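Local coordinates for periplasmic sugar-binding protein (Chloroflexus aurantiacus, PDB 4RXU) that binds D-glucose in the cleft between its two lobes and probably serves as the sugar-capturing component of an ABC-type carbohydrate transporter, at residues T275-E280 with V296-R301; T220-N225 with A250-T255; A102-A107 with T124-Y129; G70-E75 with C93-T98; D148-T153 with D186-I191. All coordinates share one frame; numbering follows the deposited sequence. Where two conformers were deposited one is given.

Interactions 1 and 2 are buried and share the glucose pocket; they touch each other through Thr275 with Ala250 and Glu280 with Asp253, and their chemistry is charged or polar groups on hydroxyls plus an indole over the sugar. Interaction 4 is partly buried and relies on a water-bridged carboxylate and a histidine ring. Its loop runs on in sequence to the helix of interaction 3, a buried alanine contact with one hydroxyl-carboxylate bond, without otherwise touching it. Interaction 5 is also partly buried and sits on the other side of the chain's centre, about 44 Å from interaction 3 between centres; it has no direct hydrogen bond between its segments and depends on methyl groups, a ring and a water.

Interaction 1: T275-E280 with V296-R301; sequences TGQDAE and VFKDVR. With BGC (beta-D-glucopyranose), chain C.
Lys298 and Gln277 meet in the tight part of this buried contact. The lysine NZ donates to Gln277 OE1 at 2.7 Å, approaching 35° off the amide plane, while NE2 of the same amide donates to Pro251 O and so fixes its rotation. A bend in the lysine chain at chi3 (-56°) brings CE next to the glutamine oxygen. From there NZ also donates to the glucose, reaching O2 at 2.9 Å and O3 at 3.0 Å, so that three acceptors grip one nitrogen. Asp278 runs alongside Lys298, pointing the same way, and its carboxylate spans two adjacent sugar hydroxyls: O3 donates to OD1 and O4 to OD2, each at 2.5 Å. The direct salt bridge from Asp278 OD1 to Lys298 NZ is long, at 3.9 Å, which makes sugar O3 the closer link between the two charges. Behind them the backbones are bridged, with Asp278 N donating almost straight (175°) to Val296 O at 2.9 Å. The looser side lies beyond this bond. There Ala279 CB approaches Phe297 CD1 obliquely at 4.0 Å, and a water accepts from Lys298 N and gives a weak bond to Asp278 O. Joining a loop that follows the parallel sheet to a strand of the mixed sheet, the contact forms part of the interlobe sugar site of a periplasmic binding protein.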
# COMPACT_ATOMS: atom_id res chain seq x y z
N THR A 275 -2.49 -4.92 12.34
CA THR A 275 -1.75 -3.88 11.65
C THR A 275 -2.61 -3.25 10.56
O THR A 275 -3.74 -3.64 10.36
CB THR A 275 -0.46 -4.46 11.04
OG1 THR A 275 -0.78 -5.44 10.05
CG2 THR A 275 0.39 -5.07 12.10
N GLY A 276 -2.05 -2.25 9.89
CA GLY A 276 -2.70 -1.60 8.75
C GLY A 276 -1.80 -0.56 8.12
O GLY A 276 -0.64 -0.44 8.46
N GLN A 277 -2.35 0.17 7.15
CA GLN A 277 -1.67 1.32 6.58
C GLN A 277 -2.66 2.19 5.83
O GLN A 277 -3.70 1.71 5.40
CB GLN A 277 -0.54 0.93 5.62
CG GLN A 277 -1.01 0.35 4.30
CD GLN A 277 0.15 0.04 3.39
OE1 GLN A 277 0.89 0.93 2.97
NE2 GLN A 277 0.32 -1.24 3.08
N ASP A 278 -2.27 3.46 5.71
CA ASP A 278 -2.91 4.53 4.91
C ASP A 278 -3.57 5.59 5.81
O ASP A 278 -3.94 6.66 5.33
CB ASP A 278 -3.98 4.02 3.94
CG ASP A 278 -3.41 3.14 2.81
OD1 ASP A 278 -2.18 3.10 2.58
OD2 ASP A 278 -4.25 2.52 2.12
N ALA A 279 -3.74 5.29 7.11
CA ALA A 279 -4.39 6.23 8.03
C ALA A 279 -5.75 6.69 7.49
O ALA A 279 -6.11 7.87 7.58
CB ALA A 279 -3.49 7.41 8.36
N GLU A 280 -6.52 5.75 6.97
CA GLU A 280 -7.90 6.03 6.60
C GLU A 280 -8.66 6.48 7.86
O GLU A 280 -8.43 5.97 8.95
CB GLU A 280 -8.56 4.81 5.96
CG GLU A 280 -7.94 4.42 4.60
CD GLU A 280 -8.22 5.40 3.45
OE1 GLU A 280 -9.18 6.21 3.55
OE2 GLU A 280 -7.49 5.35 2.43
N VAL A 296 0.27 2.31 9.48
CA VAL A 296 1.43 2.96 8.91
C VAL A 296 0.95 4.18 8.12
O VAL A 296 0.20 4.07 7.15
CB VAL A 296 2.32 2.03 8.06
CG1 VAL A 296 3.47 2.83 7.49
CG2 VAL A 296 2.85 0.88 8.91
N PHE A 297 1.38 5.36 8.58
CA PHE A 297 0.99 6.63 7.97
C PHE A 297 1.93 6.92 6.83
O PHE A 297 3.14 6.97 7.02
CB PHE A 297 1.08 7.75 9.01
CG PHE A 297 0.95 9.15 8.46
CD1 PHE A 297 -0.10 9.49 7.61
CD2 PHE A 297 1.88 10.13 8.77
CE1 PHE A 297 -0.22 10.77 7.11
CE2 PHE A 297 1.76 11.42 8.27
CZ PHE A 297 0.72 11.73 7.43
N LYS A 298 1.36 7.12 5.65
CA LYS A 298 2.08 7.47 4.42
C LYS A 298 1.55 8.83 3.97
O LYS A 298 0.39 8.94 3.58
CB LYS A 298 1.87 6.39 3.36
CG LYS A 298 2.03 4.96 3.89
CD LYS A 298 2.27 3.90 2.85
CE LYS A 298 1.19 3.87 1.79
NZ LYS A 298 1.35 2.65 0.96
N ASP A 299 2.37 9.87 4.11
CA ASP A 299 1.89 11.22 3.91
C ASP A 299 1.69 11.48 2.43
O ASP A 299 2.62 11.83 1.71
CB ASP A 299 2.85 12.23 4.56
CG ASP A 299 2.27 13.62 4.67
OD1 ASP A 299 1.34 13.96 3.89
OD2 ASP A 299 2.75 14.37 5.55
N VAL A 300 0.45 11.30 1.99
CA VAL A 300 0.07 11.49 0.59
C VAL A 300 0.32 12.91 0.12
O VAL A 300 0.53 13.15 -1.07
CB VAL A 300 -1.40 11.04 0.36
CG1 VAL A 300 -1.84 11.33 -1.06
CG2 VAL A 300 -1.56 9.55 0.64
N ARG A 301 0.32 13.89 1.02
CA ARG A 301 0.70 15.25 0.60
C ARG A 301 2.11 15.30 0.02
O ARG A 301 2.38 15.98 -0.97
CB ARG A 301 0.61 16.24 1.77
CG ARG A 301 -0.75 16.27 2.44
CD ARG A 301 -0.74 17.13 3.68
NE ARG A 301 0.15 16.59 4.69
CZ ARG A 301 0.35 17.12 5.88
NH1 ARG A 301 -0.27 18.25 6.22
NH2 ARG A 301 1.20 16.53 6.72
C2 BGC C . -1.01 1.33 -1.80
C3 BGC C . -1.68 1.25 -0.45
C4 BGC C . -3.14 0.87 -0.63
C5 BGC C . -3.28 -0.38 -1.50
C6 BGC C . -4.72 -0.72 -1.85
C1 BGC C . -1.17 -0.06 -2.39
O1 BGC C . -0.41 -0.25 -3.54
O2 BGC C . 0.37 1.69 -1.63
O3 BGC C . -1.56 2.52 0.18
O4 BGC C . -3.70 0.54 0.65
O5 BGC C . -2.56 -0.24 -2.70
O6 BGC C . -5.41 0.42 -2.38
O HOH W 1 -1.39 7.55 5.01

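Interaction 2: T220-N225 with A250-T255; sequences TNWDFN and APNDGT. With BGC (beta-D-glucopyranose), chain C.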
# COMPACT_ATOMS: atom_id res chain seq x y z
N THR A 220 -6.18 -10.53 0.23
CA THR A 220 -7.40 -9.76 0.41
C THR A 220 -7.86 -9.14 -0.90
O THR A 220 -8.96 -8.61 -0.97
CB THR A 220 -7.17 -8.61 1.36
OG1 THR A 220 -6.21 -7.70 0.78
CG2 THR A 220 -6.67 -9.09 2.68
N ASN A 221 -6.99 -9.16 -1.93
CA ASN A 221 -7.26 -8.45 -3.19
C ASN A 221 -7.61 -6.97 -2.97
O ASN A 221 -8.33 -6.36 -3.77
CB ASN A 221 -8.37 -9.14 -3.97
CG ASN A 221 -7.91 -10.43 -4.60
OD1 ASN A 221 -6.76 -10.56 -5.00
ND2 ASN A 221 -8.81 -11.39 -4.72
N TRP A 222 -7.12 -6.42 -1.86
CA TRP A 222 -7.37 -5.01 -1.46
C TRP A 222 -8.86 -4.69 -1.41
O TRP A 222 -9.31 -3.60 -1.78
CB TRP A 222 -6.66 -4.05 -2.40
CG TRP A 222 -5.18 -4.04 -2.44
CD1 TRP A 222 -4.39 -3.96 -3.57
CD2 TRP A 222 -4.27 -4.00 -1.32
NE1 TRP A 222 -3.05 -3.89 -3.21
CE2 TRP A 222 -2.95 -3.92 -1.84
CE3 TRP A 222 -4.43 -4.00 0.06
CZ2 TRP A 222 -1.82 -3.84 -1.03
CZ3 TRP A 222 -3.30 -3.96 0.88
CH2 TRP A 222 -2.02 -3.86 0.32
N ASP A 223 -9.61 -5.67 -0.92
CA ASP A 223 -11.08 -5.63 -0.92
C ASP A 223 -11.61 -6.01 0.46
O ASP A 223 -11.24 -7.05 1.02
CB ASP A 223 -11.66 -6.57 -1.97
CG ASP A 223 -13.18 -6.58 -1.97
OD1 ASP A 223 -13.81 -5.54 -2.24
OD2 ASP A 223 -13.75 -7.64 -1.68
N PHE A 224 -12.48 -5.15 1.00
CA PHE A 224 -13.06 -5.33 2.32
C PHE A 224 -13.75 -6.69 2.50
O PHE A 224 -13.42 -7.44 3.42
CB PHE A 224 -14.08 -4.20 2.62
CG PHE A 224 -14.53 -4.16 4.05
CD1 PHE A 224 -15.52 -5.02 4.50
CD2 PHE A 224 -13.93 -3.30 4.95
CE1 PHE A 224 -15.91 -5.00 5.83
CE2 PHE A 224 -14.33 -3.27 6.27
CZ PHE A 224 -15.31 -4.12 6.72
N ASN A 225 -14.70 -7.02 1.62
CA ASN A 225 -15.47 -8.25 1.79
C ASN A 225 -14.62 -9.50 1.64
O ASN A 225 -14.79 -10.48 2.37
CB ASN A 225 -16.68 -8.33 0.84
CG ASN A 225 -17.85 -7.50 1.32
OD1 ASN A 225 -17.87 -7.01 2.45
ND2 ASN A 225 -18.83 -7.34 0.45
N ALA A 250 -2.39 -7.49 8.91
CA ALA A 250 -3.38 -7.00 7.92
C ALA A 250 -2.65 -5.97 7.07
O ALA A 250 -1.94 -5.11 7.60
CB ALA A 250 -4.60 -6.39 8.60
N PRO A 251 -2.84 -6.01 5.72
CA PRO A 251 -1.93 -5.24 4.87
C PRO A 251 -2.30 -3.77 4.70
O PRO A 251 -1.44 -2.96 4.41
CB PRO A 251 -1.99 -5.99 3.53
CG PRO A 251 -3.36 -6.61 3.52
CD PRO A 251 -3.61 -7.01 4.95
N ASN A 252 -3.58 -3.41 4.87
CA ASN A 252 -3.93 -1.99 4.86
C ASN A 252 -5.10 -1.73 5.77
O ASN A 252 -5.62 -2.65 6.38
CB ASN A 252 -4.16 -1.44 3.44
CG ASN A 252 -5.51 -1.81 2.85
OD1 ASN A 252 -6.25 -2.66 3.37
ND2 ASN A 252 -5.83 -1.20 1.71
N ASP A 253 -5.56 -0.48 5.84
CA ASP A 253 -6.60 -0.11 6.81
C ASP A 253 -7.95 -0.76 6.59
O ASP A 253 -8.52 -1.33 7.53
CB ASP A 253 -6.74 1.41 6.87
CG ASP A 253 -5.64 2.04 7.71
OD1 ASP A 253 -4.88 1.31 8.38
OD2 ASP A 253 -5.58 3.29 7.74
N GLY A 254 -8.49 -0.68 5.38
CA GLY A 254 -9.82 -1.23 5.18
C GLY A 254 -9.82 -2.73 5.42
O GLY A 254 -10.73 -3.27 6.05
N THR A 255 -8.81 -3.43 4.90
CA THR A 255 -8.77 -4.87 5.13
C THR A 255 -8.55 -5.19 6.62
O THR A 255 -9.09 -6.17 7.13
CB THR A 255 -7.71 -5.57 4.24
OG1 THR A 255 -6.38 -5.10 4.55
CG2 THR A 255 -8.00 -5.41 2.75
C2 BGC C . -1.01 1.33 -1.80
C3 BGC C . -1.68 1.25 -0.45
C4 BGC C . -3.14 0.87 -0.63
C5 BGC C . -3.28 -0.38 -1.50
C6 BGC C . -4.72 -0.72 -1.85
C1 BGC C . -1.17 -0.06 -2.39
O1 BGC C . -0.41 -0.25 -3.54
O2 BGC C . 0.37 1.69 -1.63
O3 BGC C . -1.56 2.52 0.18
O4 BGC C . -3.70 0.54 0.65
O5 BGC C . -2.56 -0.24 -2.70
O6 BGC C . -5.41 0.42 -2.38
O HOH W 2 -8.17 -1.37 -0.12
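Pro251 and Trp222 slide past each other in opposite directions, the proline CB coming within 3.6 Å of indole CZ3. Its CG points at the tip of Thr220, whose OG1 is hydrogen-bonded to Ala161 O and, in an ST turn, accepts from Trp222 N. Next comes Asn252, whose amide plane is turned 41° from the indole and whose ND2 lies 3.5 Å from Trp222 CE3. That ND2 donates to glucose O4 at 2.9 Å, nearly straight at 168°, and to a water that in turn donates to Trp222 O. The opposite branch works as a helix N-cap: Asn252 OD1 accepts from Thr255 N and Thr255 OG1, which arrive from opposite faces of its plane and fix the rotation of the amide. Gly254 contributes its O, 3.4 Å from Phe224 CD2. The Thr255 side chain crosses that of Thr220 at about a right angle, its CG2 3.5 Å from Thr220 OG1. The indole covers the sugar with one face, CD2 lying 3.4 Å from glucose C6, and its NE1 donates to Asp166. An alanine in place of Trp222 would probably leave glucose C5 and C6 without their aromatic cover and Asp166 without the indole N-H. The contact joins the starts of helices 224-237 and 253-264, the second following strand 246-249 of the parallel sheet; Phe224 packs on Ala258 and Thr255 on Ala227.

Interaction 3: A102-A107 with T124-Y129; sequences AAAEAA and TDAVDY
Ala104 and Glu105 of helix 101-109 pack against Thr124 and Ala126 in a buried helix-to-loop contact, its centre about 22 Å from the centre of the chain. The loop carries the chain from strand 113-117 to strand 129-133. Ala104 CB lies 3.4 Å from Ala126 O, a buried carbonyl with no hydrogen-bonding partner in the model, and 4.0 Å from Ala126 CB. That second methyl nestles on the helix backbone, 3.7 Å from Glu105 N, and also meets the glutamate CG at 3.8 Å. The helix belongs to a beta-alpha-beta crossover, linking the parallel neighbours 89-92 and 113-117 of the mixed sheet; the contacting loop follows the second of these strands. The one hydrogen bond across the contact is polar side chain to polar side chain: Thr124 OG1 donates to Glu105 OE2 at 2.9 Å, meeting the anti lone pair of that carboxylate oxygen, as the two side chains slide past each other in opposite directions. With OG1 anti to its own backbone N (chi1 179°), the same hydroxyl accepts from Ala126 N at 2.9 Å in an ST turn, this hydrogen bond nearly straight at 166°. An alanine in place of Glu105 would probably leave the Thr124 hydroxyl without its acceptor and open a gap beside the Ala126 methyl. In the conformer given, Asp125, between Thr124 and Ala126 in sequence, pairs with Arg108.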
# COMPACT_ATOMS: atom_id res chain seq x y z
N ALA A 102 2.64 -1.97 -21.67
CA ALA A 102 2.33 -1.46 -23.02
C ALA A 102 1.89 0.00 -22.97
O ALA A 102 2.23 0.80 -23.84
CB ALA A 102 1.29 -2.32 -23.72
N ALA A 103 1.16 0.38 -21.92
CA ALA A 103 0.76 1.77 -21.73
C ALA A 103 1.96 2.71 -21.56
O ALA A 103 2.01 3.80 -22.16
CB ALA A 103 -0.18 1.87 -20.54
N ALA A 104 2.91 2.27 -20.73
CA ALA A 104 4.13 3.04 -20.49
C ALA A 104 4.91 3.18 -21.81
O ALA A 104 5.43 4.24 -22.16
CB ALA A 104 4.97 2.36 -19.40
N GLU A 105 5.01 2.07 -22.54
CA GLU A 105 5.71 2.04 -23.81
C GLU A 105 5.05 2.96 -24.83
O GLU A 105 5.75 3.65 -25.58
CB GLU A 105 5.81 0.61 -24.32
CG GLU A 105 6.80 -0.19 -23.48
CD GLU A 105 6.68 -1.70 -23.60
OE1 GLU A 105 5.79 -2.22 -24.31
OE2 GLU A 105 7.50 -2.36 -22.93
N ALA A 106 3.72 3.00 -24.83
CA ALA A 106 3.00 3.89 -25.74
C ALA A 106 3.28 5.35 -25.40
O ALA A 106 3.43 6.18 -26.30
CB ALA A 106 1.50 3.62 -25.70
N ALA A 107 3.35 5.66 -24.12
CA ALA A 107 3.68 7.02 -23.70
C ALA A 107 5.09 7.36 -24.14
O ALA A 107 5.33 8.42 -24.77
CB ALA A 107 3.57 7.13 -22.18
N THR A 124 9.32 -3.41 -18.23
CA THR A 124 9.65 -2.48 -19.31
C THR A 124 10.66 -1.46 -18.88
O THR A 124 10.74 -1.08 -17.71
CB THR A 124 8.43 -1.72 -19.89
OG1 THR A 124 8.87 -0.83 -20.92
CG2 THR A 124 7.68 -0.93 -18.84
N ASP A 125 11.42 -0.99 -19.84
CA ASP A 125 12.33 0.11 -19.48
C ASP A 125 11.71 1.50 -19.74
O ASP A 125 12.36 2.51 -19.49
CB ASP A 125 13.73 -0.05 -20.08
CG ASP A 125 13.73 -0.14 -21.56
OD1 ASP A 125 12.65 -0.03 -22.17
OD2 ASP A 125 14.83 -0.34 -22.12
N ALA A 126 10.43 1.52 -20.15
CA ALA A 126 9.67 2.73 -20.38
C ALA A 126 9.13 3.36 -19.11
O ALA A 126 8.03 3.88 -19.11
CB ALA A 126 8.51 2.45 -21.35
N VAL A 127 9.89 3.32 -18.02
CA VAL A 127 9.52 4.04 -16.82
C VAL A 127 10.67 4.98 -16.48
O VAL A 127 11.80 4.50 -16.31
CB VAL A 127 9.22 3.10 -15.64
CG1 VAL A 127 8.75 3.93 -14.47
CG2 VAL A 127 8.21 2.03 -16.01
N ASP A 128 10.42 6.29 -16.43
CA ASP A 128 11.50 7.26 -16.19
C ASP A 128 11.80 7.45 -14.70
O ASP A 128 12.95 7.52 -14.31
CB ASP A 128 11.19 8.58 -16.88
CG ASP A 128 11.11 8.40 -18.37
OD1 ASP A 128 12.14 8.08 -18.97
OD2 ASP A 128 10.00 8.49 -18.91
N TYR A 129 10.74 7.56 -13.90
CA TYR A 129 10.85 7.80 -12.44
C TYR A 129 9.78 7.03 -11.73
O TYR A 129 8.72 6.72 -12.31
CB TYR A 129 10.74 9.31 -12.08
CG TYR A 129 11.82 10.08 -12.76
CD1 TYR A 129 13.10 10.16 -12.20
CD2 TYR A 129 11.61 10.62 -14.03
CE1 TYR A 129 14.13 10.80 -12.87
CE2 TYR A 129 12.64 11.25 -14.71
CZ TYR A 129 13.89 11.34 -14.12
OH TYR A 129 14.94 11.97 -14.73

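Interaction 4: G70-E75 with C93-T98; sequences GSSAKE and CPHDGT
The His95 ring lies against Gly70, which covers one of its faces. Gly70 O stands 3.2 Å above the ring plane, offset toward the rim, and Gly70 CA makes a CH-pi contact 3.8 Å from the ring centroid, only 13° off the normal. Although Gly70 O is 3.3 Å from His95 NE2, the angle is poor and there is no hydrogen bond between them. Near the plane, at the edge by CD2, sits Ser72 OG, which also packs on Asp96 CB at 3.5 Å. The second flat group, the Glu75 carboxylate, is reached by a chain extended beyond CG, with CG anti to the backbone N (chi1 174°). Its OE2 accepts from His95 N at 2.8 Å through the syn lone pair, with an N-H angle of 165°. One water donates to both OE2 and Cys93 O. A second donates to Glu75 OE1 while accepting from Ser72 OG and Asp96 N, tying the helix start to the loop. Ser71 caps helix 72-84, its OG accepting from Lys74 N, while Asp96 OD1 accepts from Ala99 N and Pro94 O accepts from pocket residue Arg119. With the amide of His95 and two waters donating to it, the buried Glu75 carboxylate is likely to stay ionised, and it holds the loop after strand 89-92 to the helix through the backbone N-H of His95.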
# COMPACT_ATOMS: atom_id res chain seq x y z
N GLY A 70 -10.12 -0.21 -12.39
CA GLY A 70 -9.54 -1.51 -12.13
C GLY A 70 -9.33 -2.33 -13.37
O GLY A 70 -9.30 -3.54 -13.29
N SER A 71 -9.20 -1.65 -14.52
CA SER A 71 -9.02 -2.30 -15.82
C SER A 71 -7.74 -1.85 -16.50
O SER A 71 -7.59 -0.67 -16.83
CB SER A 71 -10.18 -1.97 -16.74
OG SER A 71 -9.89 -2.35 -18.07
N SER A 72 -6.86 -2.81 -16.81
CA SER A 72 -5.64 -2.46 -17.54
C SER A 72 -5.96 -1.97 -18.95
O SER A 72 -5.26 -1.11 -19.50
CB SER A 72 -4.69 -3.63 -17.66
OG SER A 72 -4.23 -4.04 -16.40
N ALA A 73 -7.03 -2.50 -19.54
CA ALA A 73 -7.39 -2.05 -20.87
C ALA A 73 -7.88 -0.61 -20.84
O ALA A 73 -7.54 0.20 -21.72
CB ALA A 73 -8.43 -2.98 -21.47
N LYS A 74 -8.67 -0.27 -19.82
CA LYS A 74 -9.15 1.12 -19.71
C LYS A 74 -7.98 2.04 -19.37
O LYS A 74 -7.90 3.15 -19.86
CB LYS A 74 -10.24 1.25 -18.66
CG LYS A 74 -10.76 2.66 -18.48
CD LYS A 74 -11.47 3.16 -19.72
CE LYS A 74 -12.11 4.53 -19.61
NZ LYS A 74 -13.29 4.58 -18.73
N GLU A 75 -7.09 1.57 -18.51
CA GLU A 75 -5.89 2.33 -18.18
C GLU A 75 -5.10 2.73 -19.44
O GLU A 75 -4.70 3.87 -19.61
CB GLU A 75 -5.06 1.47 -17.24
CG GLU A 75 -3.70 2.02 -16.90
CD GLU A 75 -3.01 1.01 -16.03
OE1 GLU A 75 -2.27 0.16 -16.59
OE2 GLU A 75 -3.27 1.02 -14.80
N CYS A 93 -0.44 5.53 -11.66
CA CYS A 93 -0.48 4.44 -10.73
C CYS A 93 -1.20 3.26 -11.40
O CYS A 93 -2.40 3.33 -11.62
CB CYS A 93 -1.17 4.84 -9.44
SG CYS A 93 -1.30 3.47 -8.31
N PRO A 94 -0.45 2.18 -11.71
CA PRO A 94 -1.04 1.11 -12.44
C PRO A 94 -1.99 0.27 -11.63
O PRO A 94 -1.77 0.01 -10.45
CB PRO A 94 0.16 0.24 -12.87
CG PRO A 94 1.21 0.53 -11.86
CD PRO A 94 1.02 2.01 -11.62
N HIS A 95 -3.04 -0.19 -12.30
CA HIS A 95 -3.85 -1.24 -11.69
C HIS A 95 -3.09 -2.56 -11.57
O HIS A 95 -3.03 -3.18 -10.50
CB HIS A 95 -5.11 -1.48 -12.46
CG HIS A 95 -5.87 -2.62 -11.90
ND1 HIS A 95 -6.34 -2.61 -10.60
CD2 HIS A 95 -6.13 -3.86 -12.39
CE1 HIS A 95 -6.90 -3.77 -10.34
NE2 HIS A 95 -6.81 -4.54 -11.41
N ASP A 96 -2.47 -2.95 -12.67
CA ASP A 96 -1.70 -4.18 -12.74
C ASP A 96 -0.32 -3.79 -13.26
O ASP A 96 -0.20 -3.32 -14.37
CB ASP A 96 -2.38 -5.20 -13.64
CG ASP A 96 -1.60 -6.50 -13.76
OD1 ASP A 96 -0.35 -6.50 -13.92
OD2 ASP A 96 -2.25 -7.55 -13.71
N GLY A 97 0.70 -3.96 -12.44
CA GLY A 97 2.00 -3.35 -12.75
C GLY A 97 2.62 -3.88 -14.03
O GLY A 97 3.09 -3.14 -14.86
N THR A 98 2.60 -5.20 -14.19
CA THR A 98 3.16 -5.81 -15.38
C THR A 98 2.32 -5.50 -16.60
O THR A 98 2.87 -5.17 -17.66
CB THR A 98 3.31 -7.32 -15.20
OG1 THR A 98 4.29 -7.55 -14.19
CG2 THR A 98 3.80 -7.97 -16.50
O HOH W 3 -2.48 -2.26 -15.42
O HOH W 4 -4.51 3.06 -13.59

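Interaction 5: D148-T153 with D186-I191; sequences DHASGT and DGTFVI
Thr188 crosses to Ala150 and Gly152 by its methyl group, and its atoms can be followed outward one by one. CB lies 4.0 Å from Gly152 O. The CG2 branch comes nearer that carbonyl, at 3.6 Å, and is also 4.3 Å from Ala150 CB. The OG1 branch stands beside its own backbone N, anti to the carbonyl carbon (chi1 -59°), and donates to Asp186 OD1 at 2.7 Å. Thr188 N donates to the same oxygen at 2.9 Å, closing an Asx turn; the two donors arrive from the same face of the carboxylate plane, so one oxygen takes two bonds. A water then donates both to OG1 and to Gly152 O, each at 2.7 Å, and so bridges segments that share no direct hydrogen bond. Next to this polar corner is an apolar one, where Phe189 CZ meets Ala150 CB obliquely at 3.6 Å. Thr153 CB rests near Gly187 O. Gly187 itself takes a positive phi, at backbone angles where a CB would jam against the preceding carbonyl oxygen. Strand 189-191 is one edge strand of the parallel sheet, beside 155-159, and its Phe189 packs edge-to-face on Tyr247 and against Leu180 and Ile184 of helix 167-185. Segment 148-153 comes from the end of helix 135-148 and leads into strand 155-159, so the contact sits where both loops enter the sheet.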
# COMPACT_ATOMS: atom_id res chain seq x y z
N ASP A 148 6.88 -6.71 18.66
CA ASP A 148 7.12 -5.94 19.86
C ASP A 148 6.05 -6.17 20.91
O ASP A 148 6.28 -5.90 22.10
CB ASP A 148 7.19 -4.44 19.54
CG ASP A 148 8.49 -4.04 18.81
OD1 ASP A 148 9.43 -4.85 18.70
OD2 ASP A 148 8.56 -2.89 18.33
N HIS A 149 4.90 -6.68 20.48
CA HIS A 149 3.80 -7.00 21.39
C HIS A 149 3.57 -8.48 21.66
O HIS A 149 2.55 -8.85 22.23
CB HIS A 149 2.52 -6.36 20.89
CG HIS A 149 2.56 -4.89 21.02
ND1 HIS A 149 3.18 -4.07 20.10
CD2 HIS A 149 2.15 -4.09 22.03
CE1 HIS A 149 3.12 -2.83 20.53
NE2 HIS A 149 2.49 -2.81 21.68
N ALA A 150 4.53 -9.33 21.27
CA ALA A 150 4.42 -10.77 21.51
C ALA A 150 5.52 -11.19 22.44
O ALA A 150 6.65 -10.67 22.32
CB ALA A 150 4.55 -11.53 20.20
N SER A 151 5.20 -12.10 23.36
CA SER A 151 6.20 -12.77 24.19
C SER A 151 5.91 -14.23 24.30
O SER A 151 4.83 -14.70 23.96
CB SER A 151 6.30 -12.17 25.58
OG SER A 151 5.01 -11.91 26.11
N GLY A 152 6.93 -14.95 24.78
CA GLY A 152 6.84 -16.38 24.93
C GLY A 152 6.75 -17.05 23.58
O GLY A 152 7.15 -16.49 22.56
N THR A 153 6.18 -18.24 23.57
CA THR A 153 6.13 -19.06 22.38
C THR A 153 4.73 -19.48 22.00
O THR A 153 3.82 -19.52 22.82
CB THR A 153 6.98 -20.34 22.53
OG1 THR A 153 6.57 -21.07 23.70
CG2 THR A 153 8.44 -19.97 22.61
N ASP A 186 11.99 -19.28 15.37
CA ASP A 186 12.39 -19.42 16.79
C ASP A 186 11.24 -19.82 17.73
O ASP A 186 11.42 -19.96 18.94
CB ASP A 186 13.12 -18.18 17.32
CG ASP A 186 12.22 -17.03 17.64
OD1 ASP A 186 10.98 -17.16 17.59
OD2 ASP A 186 12.81 -15.99 17.99
N GLY A 187 10.06 -20.04 17.15
CA GLY A 187 8.90 -20.55 17.88
C GLY A 187 8.02 -19.49 18.53
O GLY A 187 7.00 -19.83 19.14
N THR A 188 8.37 -18.21 18.36
CA THR A 188 7.55 -17.16 18.95
C THR A 188 6.15 -17.13 18.37
O THR A 188 5.16 -17.06 19.11
CB THR A 188 8.22 -15.79 18.78
OG1 THR A 188 9.50 -15.81 19.41
CG2 THR A 188 7.36 -14.68 19.40
N PHE A 189 6.08 -17.18 17.04
CA PHE A 189 4.82 -17.23 16.31
C PHE A 189 4.61 -18.57 15.63
O PHE A 189 5.55 -19.22 15.18
CB PHE A 189 4.78 -16.16 15.23
CG PHE A 189 4.71 -14.76 15.74
CD1 PHE A 189 3.59 -14.33 16.45
CD2 PHE A 189 5.74 -13.86 15.47
CE1 PHE A 189 3.52 -13.02 16.88
CE2 PHE A 189 5.66 -12.55 15.90
CZ PHE A 189 4.55 -12.13 16.62
N VAL A 190 3.34 -18.94 15.51
CA VAL A 190 2.92 -20.10 14.77
C VAL A 190 1.87 -19.67 13.77
O VAL A 190 0.84 -19.12 14.15
CB VAL A 190 2.34 -21.19 15.69
CG1 VAL A 190 1.75 -22.35 14.90
CG2 VAL A 190 3.40 -21.71 16.63
N ILE A 191 2.18 -19.88 12.49
CA ILE A 191 1.30 -19.45 11.41
C ILE A 191 0.03 -20.29 11.38
O ILE A 191 0.11 -21.52 11.28
CB ILE A 191 1.98 -19.58 10.05
CG1 ILE A 191 3.25 -18.71 9.97
CG2 ILE A 191 1.03 -19.18 8.91
CD1 ILE A 191 4.15 -19.10 8.81
O HOH W 5 9.77 -15.95 22.07